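PDB 6T84: uncharacterized protein from Mycolicibacterium smegmatis MC2 155, which is required for MmpL3-dependent transport of trehalose monomycolate to the mycobacterial cell wall and for growth and cell elongation. Local coordinates for residues 166-169 and 170-173; 117-120 and 121-124. One frame throughout, in Å; residues are numbered along the deposited sequence.

Interaction 1 (166-169 and 170-173)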
loop_
_atom_site.group_PDB
_atom_site.type_symbol
_atom_site.label_atom_id
_atom_site.label_comp_id
_atom_site.label_asym_id
_atom_site.label_seq_id
_atom_site.Cartn_x
_atom_site.Cartn_y
_atom_site.Cartn_z
ATOM N N LEU A 166 5.726 -2.311 -6.928
ATOM C CA LEU A 166 6.908 -2.306 -6.059
ATOM C C LEU A 166 7.583 -0.955 -6.101
ATOM O O LEU A 166 7.963 -0.428 -5.061
ATOM C CB LEU A 166 7.937 -3.386 -6.421
ATOM C CG LEU A 166 7.552 -4.854 -6.305
ATOM C CD1 LEU A 166 8.749 -5.657 -6.757
ATOM C CD2 LEU A 166 7.134 -5.190 -4.869
ATOM N N ARG A 167 7.746 -0.376 -7.297
ATOM C CA ARG A 167 8.380 0.939 -7.368
ATOM C C ARG A 167 7.524 2.003 -6.695
ATOM O O ARG A 167 8.052 2.919 -6.046
ATOM C CB ARG A 167 8.664 1.313 -8.827
ATOM C CG ARG A 167 9.401 2.628 -8.996
ATOM C CD ARG A 167 10.738 2.590 -8.281
ATOM N NE ARG A 167 11.620 1.579 -8.859
ATOM C CZ ARG A 167 12.794 1.227 -8.346
ATOM N NH1 ARG A 167 13.236 1.801 -7.238
ATOM N NH2 ARG A 167 13.528 0.301 -8.946
ATOM N N THR A 168 6.196 1.919 -6.861
ATOM C CA THR A 168 5.308 2.920 -6.275
ATOM C C THR A 168 5.344 2.870 -4.745
ATOM O O THR A 168 5.416 3.919 -4.089
ATOM C CB THR A 168 3.904 2.689 -6.819
ATOM O OG1 THR A 168 3.959 2.856 -8.262
ATOM C CG2 THR A 168 2.904 3.779 -6.264
ATOM N N VAL A 169 5.263 1.660 -4.158
ATOM C CA VAL A 169 5.247 1.580 -2.703
ATOM C C VAL A 169 6.563 2.070 -2.124
ATOM O O VAL A 169 6.580 2.710 -1.068
ATOM C CB VAL A 169 4.828 0.183 -2.174
ATOM C CG1 VAL A 169 5.962 -0.813 -2.332
ATOM C CG2 VAL A 169 4.434 0.313 -0.693
ATOM N N ARG A 170 7.676 1.778 -2.810
ATOM C CA ARG A 170 8.985 2.274 -2.370
ATOM C C ARG A 170 9.027 3.792 -2.416
ATOM O O ARG A 170 9.514 4.426 -1.483
ATOM C CB ARG A 170 10.098 1.664 -3.228
ATOM C CG ARG A 170 10.181 0.106 -3.180
ATOM C CD ARG A 170 11.191 -0.439 -4.233
ATOM N NE ARG A 170 12.546 -0.036 -3.858
ATOM C CZ ARG A 170 13.630 -0.416 -4.531
ATOM N NH1 ARG A 170 13.489 -1.159 -5.627
ATOM N NH2 ARG A 170 14.833 -0.057 -4.114
ATOM N N GLN A 171 8.516 4.386 -3.488
ATOM C CA GLN A 171 8.532 5.836 -3.594
ATOM C C GLN A 171 7.642 6.476 -2.540
ATOM O O GLN A 171 8.008 7.502 -1.954
ATOM C CB GLN A 171 8.062 6.208 -5.012
ATOM C CG GLN A 171 9.103 5.902 -6.097
ATOM C CD GLN A 171 8.510 5.876 -7.525
ATOM O OE1 GLN A 171 7.303 5.671 -7.696
ATOM N NE2 GLN A 171 9.367 5.983 -8.540
ATOM N N PHE A 172 6.440 5.941 -2.342
ATOM C CA PHE A 172 5.552 6.488 -1.319
ATOM C C PHE A 172 6.161 6.341 0.071
ATOM O O PHE A 172 6.113 7.275 0.886
ATOM C CB PHE A 172 4.183 5.824 -1.432
ATOM C CG PHE A 172 3.110 6.447 -0.571
ATOM C CD1 PHE A 172 2.818 7.803 -0.655
ATOM C CD2 PHE A 172 2.349 5.662 0.282
ATOM C CE1 PHE A 172 1.790 8.354 0.112
ATOM C CE2 PHE A 172 1.347 6.193 1.083
ATOM C CZ PHE A 172 1.050 7.536 0.991
ATOM N N ASN A 173 6.751 5.192 0.359
ATOM C CA ASN A 173 7.416 5.005 1.641
ATOM C C ASN A 173 8.519 6.026 1.853
ATOM O O ASN A 173 8.653 6.598 2.947
ATOM C CB ASN A 173 7.969 3.573 1.653
ATOM C CG ASN A 173 8.591 3.241 2.973
ATOM O OD1 ASN A 173 7.917 3.238 4.006
ATOM N ND2 ASN A 173 9.883 2.991 2.956
HETATM O O HOH W 1 5.140 5.264 -9.290
#
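Chi1 of R167 (-176°) sets CG beside the carbonyl carbon, and bends at chi2 and chi3 carry its guanidinium out from the helix; the R170 chain runs back past L166 O and turns at chi3 to meet it. The two planes lie 30° apart, and R167 NH1 sits over one face of the R170 group, displaced toward its rim, 3.4 Å from R170 NH1. Both atoms are donors and form no hydrogen bond, and such close like charges are probably unfavourable. R167 has two conformers, so this contact belongs to one of them. Beside them, the Q171 side chain crosses that of R167 at about a right angle, Q171 NE2 3.4 Å from R167 CG. Q171 OE1 accepts from a water at 2.7 Å, and the same water donates to T168 OG1 at 2.9 Å; that hydroxyl also bonds to E164 O one turn earlier. Four i to i+4 backbone bonds run beneath, F172 N to T168 O being the straightest at 170°. On the buried side of helix 159-175, L166 and V169 pack on strand 71-77, V169 and F172 on strand 148-153, and T168 and F172 on helix 126-134; Q171, at the margin, touches F131 of that helix.

Interaction 2 (117-120 and 121-124)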
loop_
_atom_site.group_PDB
_atom_site.type_symbol
_atom_site.label_atom_id
_atom_site.label_comp_id
_atom_site.label_asym_id
_atom_site.label_seq_id
_atom_site.Cartn_x
_atom_site.Cartn_y
_atom_site.Cartn_z
ATOM N N LEU A 117 -3.283 16.318 10.483
ATOM C CA LEU A 117 -3.249 17.153 9.282
ATOM C C LEU A 117 -1.958 17.960 9.210
ATOM O O LEU A 117 -1.412 18.181 8.117
ATOM C CB LEU A 117 -4.471 18.075 9.244
ATOM C CG LEU A 117 -5.819 17.335 9.083
ATOM C CD1 LEU A 117 -6.977 18.374 8.988
ATOM C CD2 LEU A 117 -5.814 16.366 7.904
ATOM N N ASP A 118 -1.471 18.434 10.367
ATOM C CA ASP A 118 -0.236 19.206 10.384
ATOM C C ASP A 118 0.955 18.380 9.924
ATOM O O ASP A 118 1.765 18.838 9.111
ATOM C CB ASP A 118 0.013 19.755 11.797
ATOM C CG ASP A 118 -0.855 20.965 12.106
ATOM O OD1 ASP A 118 -1.355 21.595 11.145
ATOM O OD2 ASP A 118 -1.041 21.282 13.301
ATOM N N ALA A 119 1.075 17.150 10.429
ATOM C CA ALA A 119 2.175 16.293 9.996
ATOM C C ALA A 119 2.043 15.958 8.503
ATOM O O ALA A 119 3.038 15.980 7.757
ATOM C CB ALA A 119 2.209 15.009 10.827
ATOM N N ALA A 120 0.821 15.652 8.049
ATOM C CA ALA A 120 0.634 15.311 6.643
ATOM C C ALA A 120 0.955 16.500 5.735
ATOM O O ALA A 120 1.483 16.327 4.625
ATOM C CB ALA A 120 -0.788 14.829 6.458
ATOM N N ARG A 121 0.617 17.714 6.177
ATOM C CA ARG A 121 1.005 18.908 5.432
ATOM C C ARG A 121 2.504 18.957 5.218
ATOM O O ARG A 121 2.971 19.316 4.121
ATOM C CB ARG A 121 0.573 20.137 6.222
ATOM C CG ARG A 121 -0.770 20.549 5.846
ATOM C CD ARG A 121 -1.077 21.992 6.216
ATOM N NE ARG A 121 -2.514 22.203 6.103
ATOM C CZ ARG A 121 -3.365 21.969 7.096
ATOM N NH1 ARG A 121 -2.909 21.560 8.273
ATOM N NH2 ARG A 121 -4.664 22.159 6.914
ATOM N N ARG A 122 3.275 18.640 6.265
ATOM C CA ARG A 122 4.731 18.666 6.140
ATOM C C ARG A 122 5.218 17.643 5.125
ATOM O O ARG A 122 6.146 17.918 4.353
ATOM C CB ARG A 122 5.384 18.433 7.495
ATOM C CG ARG A 122 5.220 19.631 8.427
ATOM C CD ARG A 122 6.086 19.519 9.692
ATOM N NE ARG A 122 5.989 18.208 10.329
ATOM C CZ ARG A 122 5.181 17.917 11.347
ATOM N NH1 ARG A 122 4.389 18.864 11.853
ATOM N NH2 ARG A 122 5.170 16.680 11.857
ATOM N N ALA A 123 4.593 16.461 5.097
ATOM C CA ALA A 123 4.950 15.435 4.117
ATOM C C ALA A 123 4.497 15.787 2.706
ATOM O O ALA A 123 5.034 15.229 1.751
ATOM C CB ALA A 123 4.341 14.084 4.540
ATOM N N CYS A 124 3.543 16.700 2.543
ATOM C CA CYS A 124 3.000 16.977 1.208
ATOM C C CYS A 124 3.711 18.167 0.556
ATOM O O CYS A 124 3.126 19.230 0.290
ATOM C CB CYS A 124 1.503 17.219 1.295
ATOM S SG CYS A 124 0.566 15.685 1.493
#
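R122 lays one face of its guanidinium over A119, three residues earlier in the same short helix. A119 CA stands 3.5 Å above that plane, offset toward the rim, and A119 CB is 3.6 Å from R122 NH2. The bend that makes this possible is at chi3 (-47°), which folds the end of the arginine back over the preceding turn. D118 O lies over the guanidinium face as well, but 3.8 Å from R122 NH1, so the approach is one of packing; that carbonyl's bond is with R122 N.

The second arginine works differently. R121 is extended from CG to NE and runs back toward the start of the helix, where its NH1 forms a salt bridge with D118 OD1 at 3.3 Å. The oxygen arrives at the edge of the guanidinium, near its plane, yet the carboxylate is turned 51° against it. The length and the twist describe a single-pronged pairing rather than a flat two-bond one, and both residues are exposed. On the way, R121 CG passes 3.3 Å from L117 O, which accepts from R121 N.

Only the last i to i+4 bond, C124 N to A120 O, is weak, its angle 121°, as C124 leaves helical geometry. C124 N also bonds to R121 O. L117, A120, R121 and C124 touch L104 of strand 102-107. At the other end, N116 OD1, just before the helix, accepts from A119 N, a geometry consistent with an N-cap. With D118, R121 and R122 exposed and A119, A120 and A123 buried, this is a short amphipathic helix beside an outermost strand of the sheet.

In the fold
Interactions 1 and 2 are local contacts on separate helices of the probably cytoplasmic part of the N-terminal domain, which as a whole is necessary and sufficient for interaction with MmpL3. Their centres are about 18 Å apart and their nearest atoms about 8 Å apart, so they do not touch. The nine-stranded antiparallel sheet relates them: 166-173 packs on strands 71-77 and 148-153, near the middle of the strand order, whereas 117-124 lies against 102-107, its last strand, and 110-114 beside it. Distances from the chain centre agree, about 8 Å for interaction 1 and about 19 Å for interaction 2. Helix 126-134, next in sequence after 117-123, touches interaction 1.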